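Local coordinates for protein histidine--tRNA ligase (Thermus thermophilus, PDB 1H4V) that catalyses the ATP-dependent attachment of L-histidine to tRNA(His), releasing AMP and diphosphate, and works as a homodimer, at residues L31-I43 with W98-F111. Sequence-based numbering, arbitrary orientation.
Sequences LEAAGALELVTPI and WPQPVRLWMAGPMF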
ATOM      1  N   LEU A  31      -6.703  -6.394  14.225  1.00 16.25           N
ATOM      2  CA  LEU A  31      -7.195  -5.047  14.489  1.00 14.07           C
ATOM      3  C   LEU A  31      -8.636  -4.826  14.033  1.00 14.00           C
ATOM      4  O   LEU A  31      -9.393  -4.121  14.703  1.00 15.89           O
ATOM      5  CB  LEU A  31      -6.262  -4.012  13.847  1.00  8.13           C
ATOM      6  CG  LEU A  31      -5.122  -3.436  14.705  1.00 16.08           C
ATOM      7  CD1 LEU A  31      -4.720  -4.380  15.805  1.00 13.15           C
ATOM      8  CD2 LEU A  31      -3.927  -3.100  13.809  1.00 11.81           C
ATOM      9  N   GLU A  32      -9.038  -5.425  12.916  1.00 12.96           N
ATOM     10  CA  GLU A  32     -10.410  -5.225  12.460  1.00 15.78           C
ATOM     11  C   GLU A  32     -11.403  -6.102  13.231  1.00 16.93           C
ATOM     12  O   GLU A  32     -12.605  -5.837  13.228  1.00 16.04           O
ATOM     13  CB  GLU A  32     -10.524  -5.423  10.937  1.00 11.99           C
ATOM     14  CG  GLU A  32      -9.711  -4.353  10.170  1.00 16.19           C
ATOM     15  CD  GLU A  32     -10.003  -4.274   8.682  1.00 20.60           C
ATOM     16  OE1 GLU A  32     -10.276  -5.321   8.055  1.00 29.87           O
ATOM     17  OE2 GLU A  32      -9.937  -3.156   8.128  1.00 19.41           O
ATOM     18  N   ALA A  33     -10.893  -7.124  13.917  1.00 17.56           N
ATOM     19  CA  ALA A  33     -11.748  -7.992  14.720  1.00 16.29           C
ATOM     20  C   ALA A  33     -12.055  -7.242  16.007  1.00 17.47           C
ATOM     21  O   ALA A  33     -13.037  -7.541  16.687  1.00 21.45           O
ATOM     22  CB  ALA A  33     -11.042  -9.294  15.042  1.00 12.30           C
ATOM     23  N   ALA A  34     -11.209  -6.271  16.349  1.00 15.55           N
ATOM     24  CA  ALA A  34     -11.424  -5.482  17.557  1.00 13.97           C
ATOM     25  C   ALA A  34     -12.126  -4.171  17.239  1.00 14.18           C
ATOM     26  O   ALA A  34     -12.173  -3.261  18.060  1.00 15.58           O
ATOM     27  CB  ALA A  34     -10.124  -5.221  18.251  1.00 11.95           C
ATOM     28  N   GLY A  35     -12.676  -4.078  16.033  1.00 14.30           N
ATOM     29  CA  GLY A  35     -13.397  -2.881  15.649  1.00 12.10           C
ATOM     30  C   GLY A  35     -12.635  -1.753  14.979  1.00 11.49           C
ATOM     31  O   GLY A  35     -13.250  -0.775  14.580  1.00 11.97           O
ATOM     32  N   ALA A  36     -11.320  -1.859  14.838  1.00 11.59           N
ATOM     33  CA  ALA A  36     -10.576  -0.773  14.205  1.00 13.65           C
ATOM     34  C   ALA A  36     -10.977  -0.597  12.741  1.00 14.70           C
ATOM     35  O   ALA A  36     -11.204  -1.566  12.030  1.00 17.04           O
ATOM     36  CB  ALA A  36      -9.098  -1.026  14.313  1.00 13.32           C
ATOM     37  N   LEU A  37     -11.079   0.652  12.311  1.00 15.75           N
ATOM     38  CA  LEU A  37     -11.443   0.999  10.936  1.00 16.07           C
ATOM     39  C   LEU A  37     -10.150   1.332  10.177  1.00 15.61           C
ATOM     40  O   LEU A  37      -9.294   2.044  10.703  1.00 13.97           O
ATOM     41  CB  LEU A  37     -12.367   2.214  10.969  1.00 21.46           C
ATOM     42  CG  LEU A  37     -12.918   2.832   9.687  1.00 32.55           C
ATOM     43  CD1 LEU A  37     -13.751   1.808   8.918  1.00 37.32           C
ATOM     44  CD2 LEU A  37     -13.778   4.038  10.070  1.00 36.82           C
ATOM     45  N   GLU A  38      -9.991   0.828   8.959  1.00 14.28           N
ATOM     46  CA  GLU A  38      -8.762   1.118   8.226  1.00 14.33           C
ATOM     47  C   GLU A  38      -8.748   2.523   7.657  1.00 13.80           C
ATOM     48  O   GLU A  38      -9.714   2.984   7.057  1.00 12.50           O
ATOM     49  CB  GLU A  38      -8.508   0.122   7.082  1.00 15.77           C
ATOM     50  CG  GLU A  38      -7.116   0.360   6.446  1.00 17.83           C
ATOM     51  CD  GLU A  38      -6.718  -0.658   5.387  1.00 23.81           C
ATOM     52  OE1 GLU A  38      -5.595  -0.532   4.850  1.00 23.33           O
ATOM     53  OE2 GLU A  38      -7.509  -1.579   5.084  1.00 26.07           O
ATOM     54  N   LEU A  39      -7.627   3.199   7.841  1.00 14.01           N
ATOM     55  CA  LEU A  39      -7.478   4.562   7.354  1.00 19.14           C
ATOM     56  C   LEU A  39      -6.133   4.730   6.637  1.00 20.97           C
ATOM     57  O   LEU A  39      -5.099   4.259   7.120  1.00 23.71           O
ATOM     58  CB  LEU A  39      -7.583   5.515   8.549  1.00 21.50           C
ATOM     59  CG  LEU A  39      -7.360   7.029   8.488  1.00 24.34           C
ATOM     60  CD1 LEU A  39      -5.925   7.287   8.157  1.00 31.17           C
ATOM     61  CD2 LEU A  39      -8.290   7.684   7.475  1.00 26.79           C
ATOM     62  N   VAL A  40      -6.149   5.369   5.473  1.00 19.82           N
ATOM     63  CA  VAL A  40      -4.907   5.619   4.745  1.00 17.40           C
ATOM     64  C   VAL A  40      -4.733   7.135   4.590  1.00 17.89           C
ATOM     65  O   VAL A  40      -5.542   7.790   3.932  1.00 18.80           O
ATOM     66  CB  VAL A  40      -4.902   4.985   3.324  1.00 17.85           C
ATOM     67  CG1 VAL A  40      -3.567   5.289   2.646  1.00 10.56           C
ATOM     68  CG2 VAL A  40      -5.118   3.468   3.398  1.00 11.04           C
ATOM     69  N   THR A  41      -3.697   7.698   5.208  1.00 15.20           N
ATOM     70  CA  THR A  41      -3.459   9.132   5.092  1.00 13.78           C
ATOM     71  C   THR A  41      -2.472   9.392   3.968  1.00 14.35           C
ATOM     72  O   THR A  41      -1.851   8.460   3.448  1.00 13.06           O
ATOM     73  CB  THR A  41      -2.884   9.728   6.390  1.00 14.82           C
ATOM     74  OG1 THR A  41      -1.592   9.166   6.653  1.00 21.45           O
ATOM     75  CG2 THR A  41      -3.803   9.432   7.550  1.00 12.66           C
ATOM     76  N   PRO A  42      -2.316  10.664   3.570  1.00 14.12           N
ATOM     77  CA  PRO A  42      -1.376  10.981   2.491  1.00 13.65           C
ATOM     78  C   PRO A  42       0.086  10.758   2.865  1.00 13.77           C
ATOM     79  O   PRO A  42       0.449  10.724   4.041  1.00 13.03           O
ATOM     80  CB  PRO A  42      -1.678  12.451   2.198  1.00 12.38           C
ATOM     81  CG  PRO A  42      -3.139  12.552   2.499  1.00 13.72           C
ATOM     82  CD  PRO A  42      -3.222  11.801   3.811  1.00 14.63           C
ATOM     83  N   ILE A  43       0.921  10.598   1.845  1.00 13.20           N
ATOM     84  CA  ILE A  43       2.347  10.399   2.045  1.00 14.14           C
ATOM     85  C   ILE A  43       2.991  11.657   2.650  1.00 13.85           C
ATOM     86  O   ILE A  43       3.949  11.570   3.409  1.00 12.93           O
ATOM     87  CB  ILE A  43       3.026  10.057   0.708  1.00 15.10           C
ATOM     88  CG1 ILE A  43       2.507   8.704   0.191  1.00 16.19           C
ATOM     89  CG2 ILE A  43       4.524  10.079   0.867  1.00 14.43           C
ATOM     90  CD1 ILE A  43       2.870   7.489   1.047  1.00 12.76           C
ATOM     91  N   TRP A  98     -18.840  10.552  15.865  1.00 29.78           N
ATOM     92  CA  TRP A  98     -19.064   9.112  15.825  1.00 30.53           C
ATOM     93  C   TRP A  98     -19.131   8.529  17.231  1.00 30.54           C
ATOM     94  O   TRP A  98     -18.765   9.190  18.204  1.00 32.46           O
ATOM     95  CB  TRP A  98     -17.924   8.418  15.088  1.00 29.80           C
ATOM     96  CG  TRP A  98     -17.772   8.816  13.674  1.00 29.22           C
ATOM     97  CD1 TRP A  98     -18.545   9.698  12.976  1.00 28.60           C
ATOM     98  CD2 TRP A  98     -16.797   8.329  12.760  1.00 28.23           C
ATOM     99  NE1 TRP A  98     -18.108   9.789  11.679  1.00 30.00           N
ATOM    100  CE2 TRP A  98     -17.023   8.953  11.519  1.00 26.72           C
ATOM    101  CE3 TRP A  98     -15.732   7.417  12.866  1.00 26.93           C
ATOM    102  CZ2 TRP A  98     -16.251   8.702  10.394  1.00 23.79           C
ATOM    103  CZ3 TRP A  98     -14.958   7.164  11.749  1.00 24.81           C
ATOM    104  CH2 TRP A  98     -15.219   7.807  10.530  1.00 26.74           C
ATOM    105  N   PRO A  99     -19.616   7.284  17.358  1.00 29.87           N
ATOM    106  CA  PRO A  99     -19.670   6.710  18.702  1.00 29.57           C
ATOM    107  C   PRO A  99     -18.227   6.549  19.172  1.00 30.63           C
ATOM    108  O   PRO A  99     -17.378   6.041  18.436  1.00 32.51           O
ATOM    109  CB  PRO A  99     -20.389   5.377  18.484  1.00 28.36           C
ATOM    110  CG  PRO A  99     -20.113   5.056  17.049  1.00 26.67           C
ATOM    111  CD  PRO A  99     -20.242   6.384  16.374  1.00 26.85           C
ATOM    112  N   GLN A 100     -17.953   7.005  20.389  1.00 29.46           N
ATOM    113  CA  GLN A 100     -16.608   6.952  20.944  1.00 26.98           C
ATOM    114  C   GLN A 100     -16.383   5.739  21.841  1.00 26.80           C
ATOM    115  O   GLN A 100     -17.296   5.283  22.524  1.00 29.08           O
ATOM    116  CB  GLN A 100     -16.345   8.238  21.725  1.00 22.82           C
ATOM    117  CG  GLN A 100     -16.587   9.497  20.915  1.00 16.47           C
ATOM    118  CD  GLN A 100     -15.567   9.680  19.806  1.00 17.02           C
ATOM    119  OE1 GLN A 100     -14.365   9.690  20.054  1.00 16.08           O
ATOM    120  NE2 GLN A 100     -16.043   9.839  18.581  1.00 17.84           N
ATOM    121  N   PRO A 101     -15.150   5.209  21.860  1.00 25.27           N
ATOM    122  CA  PRO A 101     -14.006   5.711  21.090  1.00 23.36           C
ATOM    123  C   PRO A 101     -13.972   5.277  19.626  1.00 21.25           C
ATOM    124  O   PRO A 101     -14.618   4.313  19.227  1.00 21.67           O
ATOM    125  CB  PRO A 101     -12.816   5.158  21.858  1.00 22.25           C
ATOM    126  CG  PRO A 101     -13.323   3.815  22.283  1.00 23.11           C
ATOM    127  CD  PRO A 101     -14.726   4.137  22.778  1.00 23.86           C
ATOM    128  N   VAL A 102     -13.209   6.004  18.824  1.00 19.15           N
ATOM    129  CA  VAL A 102     -13.070   5.656  17.423  1.00 17.04           C
ATOM    130  C   VAL A 102     -11.743   4.915  17.323  1.00 16.05           C
ATOM    131  O   VAL A 102     -10.699   5.443  17.702  1.00 15.54           O
ATOM    132  CB  VAL A 102     -13.032   6.900  16.533  1.00 18.44           C
ATOM    133  CG1 VAL A 102     -12.868   6.494  15.086  1.00 14.30           C
ATOM    134  CG2 VAL A 102     -14.310   7.711  16.735  1.00 15.74           C
ATOM    135  N   ARG A 103     -11.796   3.679  16.845  1.00 13.30           N
ATOM    136  CA  ARG A 103     -10.598   2.879  16.707  1.00 11.64           C
ATOM    137  C   ARG A 103     -10.146   2.898  15.252  1.00 11.73           C
ATOM    138  O   ARG A 103     -10.919   2.607  14.339  1.00 10.48           O
ATOM    139  CB  ARG A 103     -10.861   1.444  17.185  1.00 11.36           C
ATOM    140  CG  ARG A 103     -11.128   1.318  18.690  1.00 12.87           C
ATOM    141  CD  ARG A 103     -11.237  -0.156  19.089  1.00 17.81           C
ATOM    142  NE  ARG A 103     -11.526  -0.364  20.507  1.00 17.94           N
ATOM    143  CZ  ARG A 103     -12.703  -0.129  21.080  1.00 18.01           C
ATOM    144  NH1 ARG A 103     -13.725   0.333  20.367  1.00 15.76           N
ATOM    145  NH2 ARG A 103     -12.868  -0.386  22.365  1.00 17.04           N
ATOM    146  N   LEU A 104      -8.885   3.249  15.033  1.00 11.65           N
ATOM    147  CA  LEU A 104      -8.359   3.314  13.670  1.00 11.09           C
ATOM    148  C   LEU A 104      -7.039   2.576  13.553  1.00 10.56           C
ATOM    149  O   LEU A 104      -6.294   2.437  14.526  1.00 12.71           O
ATOM    150  CB  LEU A 104      -8.130   4.770  13.249  1.00  9.35           C
ATOM    151  CG  LEU A 104      -9.261   5.791  13.418  1.00  7.79           C
ATOM    152  CD1 LEU A 104      -8.673   7.188  13.300  1.00  9.11           C
ATOM    153  CD2 LEU A 104     -10.341   5.578  12.383  1.00  2.95           C
ATOM    154  N   TRP A 105      -6.749   2.084  12.359  1.00  9.38           N
ATOM    155  CA  TRP A 105      -5.481   1.424  12.142  1.00  9.04           C
ATOM    156  C   TRP A 105      -5.032   1.777  10.742  1.00 10.71           C
ATOM    157  O   TRP A 105      -5.842   2.156   9.886  1.00  8.05           O
ATOM    158  CB  TRP A 105      -5.571  -0.098  12.328  1.00  7.38           C
ATOM    159  CG  TRP A 105      -6.138  -0.846  11.170  1.00  9.48           C
ATOM    160  CD1 TRP A 105      -7.455  -1.089  10.910  1.00  8.59           C
ATOM    161  CD2 TRP A 105      -5.397  -1.463  10.116  1.00 10.59           C
ATOM    162  NE1 TRP A 105      -7.583  -1.824   9.756  1.00 10.03           N
ATOM    163  CE2 TRP A 105      -6.336  -2.065   9.244  1.00 10.48           C
ATOM    164  CE3 TRP A 105      -4.031  -1.561   9.817  1.00 12.72           C
ATOM    165  CZ2 TRP A 105      -5.953  -2.768   8.092  1.00 11.47           C
ATOM    166  CZ3 TRP A 105      -3.649  -2.262   8.667  1.00 15.50           C
ATOM    167  CH2 TRP A 105      -4.613  -2.853   7.818  1.00 13.17           C
ATOM    168  N   MET A 106      -3.732   1.649  10.516  1.00 12.50           N
ATOM    169  CA  MET A 106      -3.150   1.991   9.239  1.00 13.42           C
ATOM    170  C   MET A 106      -1.799   1.304   9.082  1.00 14.02           C
ATOM    171  O   MET A 106      -1.095   1.025  10.056  1.00 13.85           O
ATOM    172  CB  MET A 106      -2.996   3.518   9.177  1.00 18.53           C
ATOM    173  CG  MET A 106      -2.220   4.093   8.000  1.00 21.90           C
ATOM    174  SD  MET A 106      -2.359   5.914   8.007  1.00 34.34           S
ATOM    175  CE  MET A 106      -0.927   6.421   8.985  1.00 24.39           C
ATOM    176  N   ALA A 107      -1.456   1.014   7.839  1.00 12.96           N
ATOM    177  CA  ALA A 107      -0.190   0.401   7.519  1.00 13.70           C
ATOM    178  C   ALA A 107       0.337   1.205   6.347  1.00 15.27           C
ATOM    179  O   ALA A 107      -0.406   1.515   5.418  1.00 16.87           O
ATOM    180  CB  ALA A 107      -0.390  -1.051   7.122  1.00 11.25           C
ATOM    181  N   GLY A 108       1.611   1.565   6.384  1.00 16.05           N
ATOM    182  CA  GLY A 108       2.149   2.322   5.272  1.00 14.62           C
ATOM    183  C   GLY A 108       3.576   2.773   5.474  1.00 13.19           C
ATOM    184  O   GLY A 108       4.161   2.544   6.522  1.00 15.06           O
ATOM    185  N   PRO A 109       4.170   3.416   4.471  1.00 13.63           N
ATOM    186  CA  PRO A 109       5.553   3.879   4.604  1.00 12.50           C
ATOM    187  C   PRO A 109       5.722   5.123   5.476  1.00 13.59           C
ATOM    188  O   PRO A 109       4.816   5.951   5.568  1.00 12.36           O
ATOM    189  CB  PRO A 109       5.961   4.132   3.155  1.00 12.37           C
ATOM    190  CG  PRO A 109       4.699   4.569   2.535  1.00 11.29           C
ATOM    191  CD  PRO A 109       3.705   3.562   3.081  1.00  9.78           C
ATOM    192  N   MET A 110       6.880   5.215   6.125  1.00 12.77           N
ATOM    193  CA  MET A 110       7.248   6.351   6.956  1.00 15.41           C
ATOM    194  C   MET A 110       8.622   6.767   6.436  1.00 16.13           C
ATOM    195  O   MET A 110       9.340   5.978   5.817  1.00 15.70           O
ATOM    196  CB  MET A 110       7.378   5.982   8.429  1.00 13.83           C
ATOM    197  CG  MET A 110       6.118   5.464   9.064  1.00 20.78           C
ATOM    198  SD  MET A 110       4.810   6.681   9.121  1.00 21.31           S
ATOM    199  CE  MET A 110       3.337   5.635   9.512  1.00 16.03           C
ATOM    200  N   PHE A 111       8.986   8.008   6.706  1.00 18.56           N
ATOM    201  CA  PHE A 111      10.231   8.560   6.208  1.00 21.03           C
ATOM    202  C   PHE A 111      11.031   9.211   7.313  1.00 22.03           C
ATOM    203  O   PHE A 111      10.539  10.044   8.062  1.00 24.83           O
ATOM    204  CB  PHE A 111       9.878   9.517   5.079  1.00 15.50           C
ATOM    205  CG  PHE A 111       9.073   8.860   4.005  1.00 12.81           C
ATOM    206  CD1 PHE A 111       9.706   8.113   3.012  1.00 13.53           C
ATOM    207  CD2 PHE A 111       7.683   8.901   4.035  1.00 10.72           C
ATOM    208  CE1 PHE A 111       8.965   7.415   2.055  1.00 10.36           C
ATOM    209  CE2 PHE A 111       6.927   8.208   3.088  1.00  8.34           C
ATOM    210  CZ  PHE A 111       7.568   7.461   2.096  1.00  8.76           C
TER
HETATM  211  O   HOH W   1      -3.841   1.158   5.639  1.00 31.07           O
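Motif 1 of a class II synthetase, helix 14-33 and the strand that follows, docks on strand 102-111, the first strand of motif 2. Parallel pairing sets Leu-37 opposite Leu-104 and Glu-38 opposite Trp-105; Leu-37 N to Arg-103 O (2.8 Å), Trp-105 N to Leu-37 O (3.0 Å) and Leu-39 N to Trp-105 O (2.9 Å) join residues 37-39 to it. Trp-105 holds CG between its backbone N and carbonyl carbon (chi1 80°), bringing the indole over residues 31-38. CB of Leu-31 lies over one face and CG of Glu-38, offset toward the rim, over the opposite one. OE1 of Glu-38 accepts from a water (2.6 Å) that Ala-107 N donates to; OE2 meets Arg-28 and Gln-21 of the second subunit. In the ring plane, NE1 donates to OE2 of Glu-32 (3.2 Å, 163° at the hydrogen), a carboxylate almost perpendicular to the indole. An alanine in place of Trp-105 would probably leave Glu-32 without this donor and open a gap between Leu-31 and Glu-38. In the largely antiparallel catalytic sheet, strand 37-38 is outermost within this subunit, and Val-40 makes backbone bonds to the second. A Schellman motif with Gly-35 at C-prime ends the helix; CB of Ala-36 then lies 3.8 Å from CD1 of Trp-105. SD of Met-106 accepts a weak bond from Thr-41 N (3.6 Å) and touches CD1 of Leu-39. CD1 of Ile-43 meets CG of Pro-109, and its CG2 the CE2 of Phe-111; Phe-111 of the second subunit packs on the same Ile-43.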